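Local coordinates for diaminobutyrate-pyruvate transaminase and L-2,4-diaminobutyrate decarboxylase (Vibrio parahaemolyticus, PDB 2QMA), which probably serves, through its C-terminal decarboxylase-like domain, as a pyridoxal phosphate-dependent carbon-carbon lyase acting on L-2,4-diaminobutyrate, at residues D130-D133 against T139-E142; D160-S165 against S342-L347; G166-N171 against H212-K217; F327-S332 against F381-N386. All coordinates share one frame; numbering follows the deposited sequence.

Contact 1 of 4, residues D130-D133 against T139-E142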
loop_
_atom_site.group_PDB
_atom_site.type_symbol
_atom_site.label_atom_id
_atom_site.label_comp_id
_atom_site.label_asym_id
_atom_site.label_seq_id
_atom_site.Cartn_x
_atom_site.Cartn_y
_atom_site.Cartn_z
ATOM N N ASP A 130 2.260 -6.722 -10.089
ATOM C CA ASP A 130 2.189 -5.966 -11.333
ATOM C C ASP A 130 2.333 -6.823 -12.590
ATOM O O ASP A 130 1.958 -6.377 -13.699
ATOM C CB ASP A 130 3.138 -4.769 -11.360
ATOM C CG ASP A 130 4.484 -5.062 -10.756
ATOM O OD1 ASP A 130 4.547 -5.711 -9.679
ATOM O OD2 ASP A 130 5.485 -4.575 -11.321
ATOM N N SER A 131 2.872 -8.040 -12.452
ATOM C CA SER A 131 2.907 -8.894 -13.615
ATOM C C SER A 131 2.819 -10.356 -13.228
ATOM O O SER A 131 3.215 -10.738 -12.128
ATOM C CB SER A 131 4.201 -8.691 -14.404
ATOM O OG SER A 131 5.300 -8.963 -13.579
ATOM N N TRP A 132 2.352 -11.153 -14.193
ATOM C CA TRP A 132 2.196 -12.592 -13.982
ATOM C C TRP A 132 3.542 -13.224 -13.627
ATOM O O TRP A 132 3.605 -14.033 -12.681
ATOM C CB TRP A 132 1.599 -13.237 -15.214
ATOM C CG TRP A 132 1.184 -14.703 -14.964
ATOM C CD1 TRP A 132 -0.056 -15.161 -14.632
ATOM C CD2 TRP A 132 2.027 -15.853 -15.056
ATOM N NE1 TRP A 132 -0.048 -16.541 -14.508
ATOM C CE2 TRP A 132 1.219 -16.990 -14.767
ATOM C CE3 TRP A 132 3.391 -16.039 -15.351
ATOM C CZ2 TRP A 132 1.728 -18.285 -14.755
ATOM C CZ3 TRP A 132 3.895 -17.340 -15.344
ATOM C CH2 TRP A 132 3.053 -18.445 -15.039
ATOM N N ASP A 133 4.617 -12.863 -14.352
ATOM C CA ASP A 133 5.975 -13.418 -14.038
ATOM C C ASP A 133 6.623 -12.960 -12.727
ATOM O O ASP A 133 7.819 -13.206 -12.498
ATOM C CB ASP A 133 6.952 -13.248 -15.222
ATOM C CG ASP A 133 7.302 -11.796 -15.520
ATOM O OD1 ASP A 133 6.665 -10.868 -14.977
ATOM O OD2 ASP A 133 8.244 -11.589 -16.326
ATOM N N THR A 139 -1.749 -13.791 -9.230
ATOM C CA THR A 139 -2.587 -13.024 -10.174
ATOM C C THR A 139 -3.968 -13.641 -10.268
ATOM O O THR A 139 -4.967 -12.930 -10.249
ATOM C CB THR A 139 -1.932 -12.950 -11.542
ATOM O OG1 THR A 139 -0.785 -12.087 -11.429
ATOM C CG2 THR A 139 -2.914 -12.383 -12.560
ATOM N N TYR A 140 -4.017 -14.971 -10.353
ATOM C CA TYR A 140 -5.291 -15.645 -10.512
ATOM C C TYR A 140 -6.089 -15.623 -9.205
ATOM O O TYR A 140 -7.308 -15.492 -9.247
ATOM C CB TYR A 140 -5.069 -17.071 -10.982
ATOM C CG TYR A 140 -4.428 -17.213 -12.332
ATOM C CD1 TYR A 140 -4.900 -16.514 -13.445
ATOM C CD2 TYR A 140 -3.363 -18.099 -12.512
ATOM C CE1 TYR A 140 -4.309 -16.692 -14.693
ATOM C CE2 TYR A 140 -2.787 -18.287 -13.761
ATOM C CZ TYR A 140 -3.244 -17.584 -14.824
ATOM O OH TYR A 140 -2.641 -17.782 -16.051
ATOM N N VAL A 141 -5.396 -15.731 -8.060
ATOM C CA VAL A 141 -6.042 -15.594 -6.740
ATOM C C VAL A 141 -6.747 -14.244 -6.639
ATOM O O VAL A 141 -7.930 -14.203 -6.320
ATOM C CB VAL A 141 -5.060 -15.790 -5.559
ATOM C CG1 VAL A 141 -5.671 -15.369 -4.204
ATOM C CG2 VAL A 141 -4.562 -17.300 -5.514
ATOM N N GLU A 142 -6.010 -13.156 -6.905
ATOM C CA GLU A 142 -6.603 -11.809 -6.916
ATOM C C GLU A 142 -7.838 -11.738 -7.855
ATOM O O GLU A 142 -8.912 -11.242 -7.440
ATOM C CB GLU A 142 -5.587 -10.713 -7.287
ATOM C CG GLU A 142 -6.265 -9.348 -7.137
ATOM C CD GLU A 142 -5.378 -8.142 -7.187
ATOM O OE1 GLU A 142 -4.304 -8.121 -6.540
ATOM O OE2 GLU A 142 -5.830 -7.167 -7.837
#

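Contact 2 of 4, residues D160-S165 against S342-L347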
loop_
_atom_site.group_PDB
_atom_site.type_symbol
_atom_site.label_atom_id
_atom_site.label_comp_id
_atom_site.label_asym_id
_atom_site.label_seq_id
_atom_site.Cartn_x
_atom_site.Cartn_y
_atom_site.Cartn_z
ATOM N N ASP A 160 -15.675 -5.514 -12.955
ATOM C CA ASP A 160 -14.323 -5.982 -12.614
ATOM C C ASP A 160 -13.846 -5.148 -11.434
ATOM O O ASP A 160 -14.593 -4.302 -10.937
ATOM C CB ASP A 160 -13.381 -5.885 -13.835
ATOM C CG ASP A 160 -12.126 -6.756 -13.711
ATOM O OD1 ASP A 160 -11.966 -7.514 -12.704
ATOM O OD2 ASP A 160 -11.312 -6.675 -14.678
ATOM N N GLY A 161 -12.619 -5.389 -10.964
ATOM C CA GLY A 161 -12.105 -4.669 -9.833
ATOM C C GLY A 161 -10.609 -4.872 -9.753
ATOM O O GLY A 161 -10.032 -5.631 -10.548
ATOM N N ILE A 162 -9.979 -4.196 -8.802
ATOM C CA ILE A 162 -8.587 -4.458 -8.471
ATOM C C ILE A 162 -8.370 -4.117 -7.027
ATOM O O ILE A 162 -8.983 -3.178 -6.491
ATOM C CB ILE A 162 -7.563 -3.531 -9.138
ATOM C CG1 ILE A 162 -8.211 -2.424 -9.932
ATOM C CG2 ILE A 162 -6.240 -4.320 -9.620
ATOM C CD1 ILE A 162 -8.601 -1.371 -8.938
ATOM N N PHE A 163 -7.399 -4.783 -6.429
ATOM C CA PHE A 163 -7.092 -4.521 -5.042
ATOM C C PHE A 163 -6.246 -3.276 -4.943
ATOM O O PHE A 163 -5.419 -3.025 -5.805
ATOM C CB PHE A 163 -6.377 -5.717 -4.411
ATOM C CG PHE A 163 -7.308 -6.702 -3.778
ATOM C CD1 PHE A 163 -8.168 -7.480 -4.563
ATOM C CD2 PHE A 163 -7.345 -6.827 -2.373
ATOM C CE1 PHE A 163 -9.036 -8.416 -3.950
ATOM C CE2 PHE A 163 -8.186 -7.777 -1.741
ATOM C CZ PHE A 163 -9.043 -8.555 -2.529
ATOM N N THR A 164 -6.493 -2.497 -3.904
ATOM C CA THR A 164 -5.820 -1.225 -3.675
ATOM C C THR A 164 -5.253 -1.234 -2.227
ATOM O O THR A 164 -5.492 -2.170 -1.451
ATOM C CB THR A 164 -6.816 -0.041 -3.772
ATOM O OG1 THR A 164 -7.747 -0.149 -2.683
ATOM C CG2 THR A 164 -7.545 -0.026 -5.116
ATOM N N SER A 165 -4.529 -0.188 -1.856
ATOM C CA SER A 165 -4.059 -0.041 -0.470
ATOM C C SER A 165 -5.154 0.267 0.581
ATOM O O SER A 165 -4.893 0.206 1.792
ATOM C CB SER A 165 -3.015 1.037 -0.411
ATOM O OG SER A 165 -3.640 2.261 -0.699
ATOM N N SER A 342 -14.781 -1.474 -18.911
ATOM C CA SER A 342 -14.305 -0.603 -19.981
ATOM C C SER A 342 -13.824 0.748 -19.403
ATOM O O SER A 342 -12.948 1.405 -19.986
ATOM C CB SER A 342 -15.341 -0.450 -21.107
ATOM O OG SER A 342 -16.245 0.565 -20.770
ATOM N N ASN A 343 -14.365 1.135 -18.243
ATOM C CA ASN A 343 -13.936 2.335 -17.586
ATOM C C ASN A 343 -12.465 2.314 -17.095
ATOM O O ASN A 343 -11.866 3.370 -16.913
ATOM C CB ASN A 343 -14.909 2.742 -16.449
ATOM C CG ASN A 343 -16.267 3.245 -16.961
ATOM O OD1 ASN A 343 -17.332 2.955 -16.376
ATOM N ND2 ASN A 343 -16.235 4.004 -18.015
ATOM N N PHE A 344 -11.907 1.126 -16.881
ATOM C CA PHE A 344 -10.483 0.970 -16.548
ATOM C C PHE A 344 -9.552 1.428 -17.702
ATOM O O PHE A 344 -8.372 1.648 -17.460
ATOM C CB PHE A 344 -10.147 -0.491 -16.125
ATOM C CG PHE A 344 -10.564 -0.839 -14.724
ATOM C CD1 PHE A 344 -10.383 0.073 -13.691
ATOM C CD2 PHE A 344 -11.079 -2.102 -14.415
ATOM C CE1 PHE A 344 -10.732 -0.229 -12.386
ATOM C CE2 PHE A 344 -11.439 -2.419 -13.102
ATOM C CZ PHE A 344 -11.272 -1.493 -12.082
ATOM N N LYS A 345 -10.094 1.579 -18.917
ATOM C CA LYS A 345 -9.343 2.015 -20.103
ATOM C C LYS A 345 -8.658 3.356 -19.866
ATOM O O LYS A 345 -7.619 3.608 -20.450
ATOM C CB LYS A 345 -10.234 2.096 -21.362
ATOM C CG LYS A 345 -11.086 3.366 -21.440
ATOM C CD LYS A 345 -12.213 3.289 -22.436
ATOM C CE LYS A 345 -13.179 4.467 -22.234
ATOM N NZ LYS A 345 -14.058 4.688 -23.423
ATOM N N PHE A 346 -9.257 4.200 -19.015
ATOM C CA PHE A 346 -8.671 5.503 -18.644
ATOM C C PHE A 346 -7.340 5.404 -17.890
ATOM O O PHE A 346 -6.534 6.334 -17.949
ATOM C CB PHE A 346 -9.691 6.367 -17.873
ATOM C CG PHE A 346 -10.962 6.645 -18.655
ATOM C CD1 PHE A 346 -10.905 7.252 -19.914
ATOM C CD2 PHE A 346 -12.203 6.290 -18.132
ATOM C CE1 PHE A 346 -12.072 7.523 -20.653
ATOM C CE2 PHE A 346 -13.371 6.551 -18.840
ATOM C CZ PHE A 346 -13.313 7.170 -20.110
ATOM N N LEU A 347 -7.112 4.272 -17.229
ATOM C CA LEU A 347 -5.920 4.022 -16.401
ATOM C C LEU A 347 -4.738 3.490 -17.168
ATOM O O LEU A 347 -3.650 3.342 -16.612
ATOM C CB LEU A 347 -6.234 2.975 -15.327
ATOM C CG LEU A 347 -7.122 3.315 -14.152
ATOM C CD1 LEU A 347 -7.661 2.017 -13.581
ATOM C CD2 LEU A 347 -6.389 4.106 -13.075
#

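Contact 3 of 4, residues G166-N171 against H212-K217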
loop_
_atom_site.group_PDB
_atom_site.type_symbol
_atom_site.label_atom_id
_atom_site.label_comp_id
_atom_site.label_asym_id
_atom_site.label_seq_id
_atom_site.Cartn_x
_atom_site.Cartn_y
_atom_site.Cartn_z
ATOM N N GLY A 166 -6.362 0.595 0.144
ATOM C CA GLY A 166 -7.462 0.756 1.082
ATOM C C GLY A 166 -8.382 1.866 0.629
ATOM O O GLY A 166 -8.277 2.313 -0.511
ATOM N N GLY A 167 -9.265 2.291 1.537
ATOM C CA GLY A 167 -10.382 3.165 1.213
ATOM C C GLY A 167 -9.950 4.483 0.602
ATOM O O GLY A 167 -10.676 5.021 -0.237
ATOM N N THR A 168 -8.790 5.006 1.004
ATOM C CA THR A 168 -8.339 6.309 0.462
ATOM C C THR A 168 -7.973 6.174 -1.005
ATOM O O THR A 168 -8.439 6.943 -1.846
ATOM C CB THR A 168 -7.127 6.859 1.256
ATOM O OG1 THR A 168 -7.574 7.216 2.572
ATOM C CG2 THR A 168 -6.561 8.049 0.608
ATOM N N GLN A 169 -7.145 5.177 -1.301
ATOM C CA GLN A 169 -6.730 4.974 -2.667
ATOM C C GLN A 169 -7.939 4.580 -3.524
ATOM O O GLN A 169 -8.030 4.944 -4.717
ATOM C CB GLN A 169 -5.599 3.939 -2.733
ATOM C CG GLN A 169 -5.215 3.493 -4.136
ATOM C CD GLN A 169 -3.939 2.679 -4.111
ATOM O OE1 GLN A 169 -3.979 1.457 -4.073
ATOM N NE2 GLN A 169 -2.792 3.365 -4.066
ATOM N N SER A 170 -8.850 3.794 -2.947
ATOM C CA SER A 170 -10.015 3.383 -3.705
ATOM C C SER A 170 -10.901 4.588 -4.022
ATOM O O SER A 170 -11.297 4.748 -5.174
ATOM C CB SER A 170 -10.810 2.275 -3.010
ATOM O OG SER A 170 -10.037 1.065 -2.932
ATOM N N ASN A 171 -11.180 5.432 -3.021
ATOM C CA ASN A 171 -11.910 6.691 -3.268
ATOM C C ASN A 171 -11.308 7.566 -4.353
ATOM O O ASN A 171 -11.998 7.989 -5.257
ATOM C CB ASN A 171 -12.104 7.495 -1.986
ATOM C CG ASN A 171 -13.211 6.949 -1.131
ATOM O OD1 ASN A 171 -13.988 6.073 -1.552
ATOM N ND2 ASN A 171 -13.315 7.472 0.092
ATOM N N HIS A 212 -16.553 10.969 3.834
ATOM C CA HIS A 212 -15.139 10.943 4.246
ATOM C C HIS A 212 -14.315 12.041 3.555
ATOM O O HIS A 212 -14.520 12.329 2.385
ATOM C CB HIS A 212 -14.513 9.554 4.056
ATOM C CG HIS A 212 -13.270 9.364 4.865
ATOM N ND1 HIS A 212 -12.008 9.426 4.314
ATOM C CD2 HIS A 212 -13.094 9.170 6.196
ATOM C CE1 HIS A 212 -11.106 9.245 5.267
ATOM N NE2 HIS A 212 -11.739 9.104 6.420
ATOM N N PHE A 213 -13.409 12.669 4.308
ATOM C CA PHE A 213 -12.695 13.834 3.782
ATOM C C PHE A 213 -11.729 13.456 2.668
ATOM O O PHE A 213 -11.140 14.333 2.047
ATOM C CB PHE A 213 -11.985 14.639 4.891
ATOM C CG PHE A 213 -11.700 16.076 4.498
ATOM C CD1 PHE A 213 -12.638 17.079 4.746
ATOM C CD2 PHE A 213 -10.506 16.419 3.844
ATOM C CE1 PHE A 213 -12.385 18.400 4.371
ATOM C CE2 PHE A 213 -10.244 17.735 3.465
ATOM C CZ PHE A 213 -11.183 18.729 3.728
ATOM N N THR A 214 -11.589 12.155 2.386
ATOM C CA THR A 214 -10.837 11.755 1.202
ATOM C C THR A 214 -11.578 12.171 -0.091
ATOM O O THR A 214 -11.013 12.030 -1.179
ATOM C CB THR A 214 -10.436 10.240 1.142
ATOM O OG1 THR A 214 -11.584 9.403 1.357
ATOM C CG2 THR A 214 -9.340 9.909 2.183
ATOM N N VAL A 215 -12.811 12.675 0.008
ATOM C CA VAL A 215 -13.466 13.273 -1.201
ATOM C C VAL A 215 -12.794 14.603 -1.561
ATOM O O VAL A 215 -12.385 14.807 -2.688
ATOM C CB VAL A 215 -15.038 13.446 -1.114
ATOM C CG1 VAL A 215 -15.606 14.093 -2.396
ATOM C CG2 VAL A 215 -15.739 12.112 -0.871
ATOM N N GLN A 216 -12.718 15.518 -0.596
ATOM C CA GLN A 216 -12.003 16.775 -0.775
ATOM C C GLN A 216 -10.525 16.482 -1.118
ATOM O O GLN A 216 -9.969 17.074 -2.032
ATOM C CB GLN A 216 -12.090 17.583 0.517
ATOM C CG GLN A 216 -13.479 18.122 0.778
ATOM C CD GLN A 216 -14.507 17.138 1.414
ATOM O OE1 GLN A 216 -14.357 15.909 1.437
ATOM N NE2 GLN A 216 -15.569 17.718 1.936
ATOM N N LYS A 217 -9.909 15.539 -0.394
ATOM C CA LYS A 217 -8.465 15.268 -0.585
ATOM C C LYS A 217 -8.270 14.663 -1.977
ATOM O O LYS A 217 -7.299 14.972 -2.662
ATOM C CB LYS A 217 -7.914 14.313 0.479
ATOM C CG LYS A 217 -7.938 14.887 1.883
ATOM C CD LYS A 217 -7.264 13.953 2.875
ATOM C CE LYS A 217 -5.978 14.559 3.410
ATOM N NZ LYS A 217 -5.529 13.852 4.673
#

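Contact 4 of 4, residues F327-S332 against F381-N386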
loop_
_atom_site.group_PDB
_atom_site.type_symbol
_atom_site.label_atom_id
_atom_site.label_comp_id
_atom_site.label_asym_id
_atom_site.label_seq_id
_atom_site.Cartn_x
_atom_site.Cartn_y
_atom_site.Cartn_z
ATOM N N PHE A 327 -14.297 -6.334 7.614
ATOM C CA PHE A 327 -13.956 -7.724 7.208
ATOM C C PHE A 327 -12.780 -8.330 8.009
ATOM O O PHE A 327 -12.385 -9.487 7.784
ATOM C CB PHE A 327 -13.580 -7.795 5.739
ATOM C CG PHE A 327 -14.731 -7.598 4.752
ATOM C CD1 PHE A 327 -15.332 -8.697 4.114
ATOM C CD2 PHE A 327 -15.123 -6.306 4.372
ATOM C CE1 PHE A 327 -16.345 -8.509 3.142
ATOM C CE2 PHE A 327 -16.120 -6.110 3.437
ATOM C CZ PHE A 327 -16.728 -7.213 2.801
ATOM N N TYR A 328 -12.220 -7.541 8.923
ATOM C CA TYR A 328 -11.158 -7.992 9.852
ATOM C C TYR A 328 -9.810 -8.403 9.251
ATOM O O TYR A 328 -8.999 -9.054 9.920
ATOM C CB TYR A 328 -11.687 -9.164 10.676
ATOM C CG TYR A 328 -13.002 -8.863 11.348
ATOM C CD1 TYR A 328 -13.081 -7.915 12.378
ATOM C CD2 TYR A 328 -14.150 -9.596 11.025
ATOM C CE1 TYR A 328 -14.286 -7.663 13.045
ATOM C CE2 TYR A 328 -15.386 -9.355 11.713
ATOM C CZ TYR A 328 -15.426 -8.372 12.705
ATOM O OH TYR A 328 -16.603 -8.112 13.362
ATOM N N GLN A 329 -9.569 -8.029 7.993
ATOM C CA GLN A 329 -8.288 -8.311 7.365
ATOM C C GLN A 329 -7.210 -7.358 7.908
ATOM O O GLN A 329 -7.519 -6.225 8.276
ATOM C CB GLN A 329 -8.411 -8.201 5.818
ATOM C CG GLN A 329 -9.555 -9.098 5.274
ATOM C CD GLN A 329 -9.432 -10.562 5.742
ATOM O OE1 GLN A 329 -8.599 -11.314 5.236
ATOM N NE2 GLN A 329 -10.242 -10.949 6.728
ATOM N N THR A 330 -5.952 -7.797 7.914
ATOM C CA THR A 330 -4.852 -6.908 8.264
ATOM C C THR A 330 -4.657 -5.762 7.224
ATOM O O THR A 330 -4.863 -5.939 6.000
ATOM C CB THR A 330 -3.522 -7.667 8.406
ATOM O OG1 THR A 330 -3.328 -8.466 7.251
ATOM C CG2 THR A 330 -3.488 -8.600 9.670
ATOM N N ILE A 331 -4.265 -4.591 7.709
ATOM C CA ILE A 331 -3.865 -3.506 6.786
ATOM C C ILE A 331 -2.669 -3.931 5.929
ATOM O O ILE A 331 -1.763 -4.537 6.472
ATOM C CB ILE A 331 -3.531 -2.223 7.577
ATOM C CG1 ILE A 331 -4.768 -1.749 8.359
ATOM C CG2 ILE A 331 -2.952 -1.115 6.652
ATOM C CD1 ILE A 331 -4.374 -1.061 9.673
ATOM N N SER A 332 -2.625 -3.681 4.602
ATOM C CA SER A 332 -3.692 -3.136 3.740
ATOM C C SER A 332 -4.510 -4.239 3.107
ATOM O O SER A 332 -4.010 -5.354 2.834
ATOM C CB SER A 332 -3.051 -2.349 2.589
ATOM O OG SER A 332 -1.925 -3.093 2.080
ATOM N N PHE A 381 -8.934 -14.458 0.205
ATOM C CA PHE A 381 -9.050 -15.786 -0.405
ATOM C C PHE A 381 -9.041 -16.841 0.706
ATOM O O PHE A 381 -9.903 -17.734 0.724
ATOM C CB PHE A 381 -7.924 -15.986 -1.438
ATOM C CG PHE A 381 -7.916 -17.324 -2.138
ATOM C CD1 PHE A 381 -8.808 -17.598 -3.164
ATOM C CD2 PHE A 381 -6.942 -18.272 -1.834
ATOM C CE1 PHE A 381 -8.749 -18.800 -3.859
ATOM C CE2 PHE A 381 -6.893 -19.480 -2.523
ATOM C CZ PHE A 381 -7.789 -19.736 -3.537
HETATM N N MSE A 382 -8.113 -16.707 1.655
HETATM C CA MSE A 382 -8.035 -17.651 2.791
HETATM C C MSE A 382 -9.178 -17.476 3.787
HETATM O O MSE A 382 -9.784 -18.468 4.225
HETATM C CB MSE A 382 -6.674 -17.565 3.497
HETATM C CG MSE A 382 -5.539 -17.889 2.528
HETATM SE SE MSE A 382 -3.794 -18.151 3.306
HETATM C CE MSE A 382 -4.298 -19.341 4.766
ATOM N N THR A 383 -9.496 -16.226 4.110
ATOM C CA THR A 383 -10.580 -15.912 5.036
ATOM C C THR A 383 -11.937 -16.512 4.598
ATOM O O THR A 383 -12.673 -17.097 5.445
ATOM C CB THR A 383 -10.690 -14.386 5.247
ATOM O OG1 THR A 383 -9.662 -13.942 6.158
ATOM C CG2 THR A 383 -12.063 -14.017 5.781
HETATM N N MSE A 384 -12.263 -16.407 3.304
HETATM C CA MSE A 384 -13.561 -16.935 2.805
HETATM C C MSE A 384 -13.645 -18.471 2.737
HETATM O O MSE A 384 -14.750 -19.049 2.728
HETATM C CB MSE A 384 -13.947 -16.298 1.469
HETATM C CG MSE A 384 -14.173 -14.769 1.583
HETATM SE SE MSE A 384 -15.298 -14.196 3.065
HETATM C CE MSE A 384 -13.994 -13.885 4.389
ATOM N N GLN A 385 -12.490 -19.114 2.637
ATOM C CA GLN A 385 -12.421 -20.579 2.716
ATOM C C GLN A 385 -12.585 -21.120 4.128
ATOM O O GLN A 385 -13.093 -22.248 4.310
ATOM C CB GLN A 385 -11.115 -21.098 2.139
ATOM C CG GLN A 385 -10.998 -20.981 0.632
ATOM C CD GLN A 385 -9.633 -21.475 0.216
ATOM O OE1 GLN A 385 -9.366 -22.675 0.260
ATOM N NE2 GLN A 385 -8.736 -20.547 -0.112
ATOM N N ASN A 386 -12.149 -20.317 5.096
ATOM C CA ASN A 386 -11.988 -20.691 6.499
ATOM C C ASN A 386 -13.205 -20.243 7.350
ATOM O O ASN A 386 -14.059 -21.053 7.721
ATOM C CB ASN A 386 -10.659 -20.101 7.014
ATOM C CG ASN A 386 -10.459 -20.251 8.521
ATOM O OD1 ASN A 386 -9.982 -19.314 9.189
ATOM N ND2 ASN A 386 -10.811 -21.434 9.071
#

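Contact 1 of 4, residues D130-D133 against T139-E142
Ser131 OG is held by two partners, Asp133 OD1 at 2.7 Å and the side-chain amide of Gln134, while Ser131 O comes no nearer than 4.3 Å to Thr139 OG1. The bond to Asp133 reaches the carboxylate oxygen nearly along its C-O direction, and it spans Trp132, linking the residues before and after it. Trp132 sets CG anti to its backbone N (chi1 -170°), which swings the indole to the flank of helix 136-152. There it meets Tyr140 in an offset edge-to-face pair: the five-membered ring of Trp132 and the phenol ring have centroids 5.1 Å apart and planes inclined at 66°. The pyrrole edge does the touching. NE1 of Trp132 lies 3.3 Å from CE2 of Tyr140, which sits in the indole plane, and Trp132 CD1 is 4.0 Å from Tyr140 CZ. One residue earlier, Thr139 adds its aliphatic part, CB coming to 4.2 Å from Trp132 CD1. Its hydroxyl is hydrogen-bonded to Ala135 O, just ahead of helix 136-152, and OG1 lies 4.0 Å from Trp132 CA. The second subunit borders the same residues: Trp132 also makes an edge-to-face pair with Tyr56 of that subunit, Tyr140 packs on its Pro61, and Asp133 OD2 takes a salt bridge from its Arg446 and a hydrogen bond from its His106. The contact thus joins the loop entering helix 136-152 to the helix's first turns, an aromatic edge-to-face pair built into the dimer interface of a decarboxylase-family domain.

Contact 2 of 4, residues D160-S165 against S342-L347
Asp160 and Phe344 have the nearest CA atoms, 8.9 Å apart, so the extended strand 160-164 and the 3-10 turns of 342-347 meet through a side chain that spans the gap. The turns are defined by backbone bonds such as Leu347 N to Phe344 O, 2.9 Å. Phe344 carries the contact, its CG anti to its own carbonyl carbon (chi1 -77°) and its ring leading edge-first onto the strand. Gly161 N lies in the ring plane, 3.8 Å from Phe344 CE2, and Asp160 CB is 4.0 Å from the same carbon. Strand 160-164 forms the border of the mixed seven-stranded sheet and runs antiparallel to 334-338, the one strand that opposes its neighbours, as in the large domain of fold-type I pyridoxal phosphate enzymes. The Phe344 side chain also rests on Val338 of that strand, so its ring spans the last two strands of the sheet. Further along, Ile162 slides past the ring in the opposite direction: its CG1 is 3.9 Å from Phe344 CZ, and its CD1 is 4.1 Å from that atom. Ile162 CG1 nearly eclipses the backbone N (chi1 5°), an unusual torsion. The carboxylate of Asp160 turns to other partners: OD1 accepts from Gln143 of helix 136-152 and, weakly, from Gly161 N at 2.8 Å.

Contact 3 of 4, residues G166-N171 against H212-K217
Hydrogen bonding centres on Thr214 OG1, which receives Asn171 ND2 at 2.9 Å. That bond is nearly straight, with an N-H...O angle of 167°, and the hydroxyl lies within 3° of the Asn171 amide plane. The same Thr214 OG1 is 3.0 Å from His212 ND1 in a second hydrogen bond whose donor either group could supply, so the hydroxyl bridges helix 167-187 and the imidazole. Thr214 places OG1 between its backbone N and carbonyl carbon (chi1 52°), which brings the oxygen within reach of both nitrogens; the same torsion puts CG2 anti to the carbonyl carbon, on the side of Thr168. The buried amide of Asn171 is fixed at both ends: OD1 accepts from His292 and Ser320, and ND2 also gives to Asp294.

Van der Waals contact across the segments is made between Thr214 CG2 and Thr168. The methyl lies 3.7 Å from Thr168 CG2 and a tight 3.2 Å from Thr168 OG1; the side chains pass at a slant.

Backbone bonds build the two helix starts. Gly166, at the N-cap of helix 167-187, gives its O to Ser170 N at 2.9 Å, while His212 O accepts Val215 N as helix 214-221 begins. Thr168 lies about 7 Å, side chain to side chain, from Lys325, the predicted cofactor-attachment lysine, which carries no cofactor here. A glycine-rich turn opening a helix beside that lysine is consistent with the cofactor-phosphate cradle of fold-type I pyridoxal phosphate enzymes.

Contact 4 of 4, residues F327-S332 against F381-N386
Gln329 and Thr383 approach from opposite directions and make the one residue contact between the two segments, the hydroxyl OG1 of Thr383 donating to Gln329 OE1 at 3.0 Å. The donor comes well to the side of the carbonyl oxygen, with a C=O...O angle of 100°, and lies only slightly off the carbonyl plane. Gln329 gets there by folding: with chi1 at -54° and chi2 at -53°, the chain bends back on itself and carries the amide beside the backbone of its own loop. NE2 of Gln329 then donates to Phe327 O at 2.8 Å, with that oxygen close to the amide plane. Both ends of this buried amide are therefore engaged, which fixes which way it is turned. Residues 327-332 lie in the loop between strands 318-322 and 334-338 of the mixed sheet, consistent with the large domain of fold-type I pyridoxal phosphate enzymes, and follow on Lys325, the predicted cofactor-attachment lysine, whose side chain is about 9 Å from that of Gln329. On the helical side, Thr383 keeps OG1 anti to its carbonyl carbon and beside the backbone N, where a weak hydrogen bond to Lys379 O probably competes for the same proton. Its methyl CG2 lies 3.7 Å from Gln329 NE2, so the threonine borders the amide with both branches. Lys379 ties the same two elements together by a second route, its NZ bonding to Thr330 O and Ser332 O. The second subunit reaches the loop through its Arg374, which bonds to Ile331 O, and the helix through its Lys76, which meets Gln385 OE1.

How the contacts relate
Contacts 3 and 4 are buried and polar, each built round a side-chain amide and a threonine hydroxyl near the predicted cofactor lysine. Contact 1 lies at the periphery and contact 2 is partly buried; both depend on aromatic rings. Contacts 1 and 4 face the second subunit, which does not touch contact 2. The elements interlock: Glu142 OE2 of contact 1 probably bonds to Phe163 N of contact 2, and Thr164 OG1 of contact 2 probably bonds to Ser170 OG of contact 3, where strand 160-164 leads into helix 167-187. Val141 of contact 1 packs on Phe381 of contact 4, whereas contacts 3 and 4 do not touch.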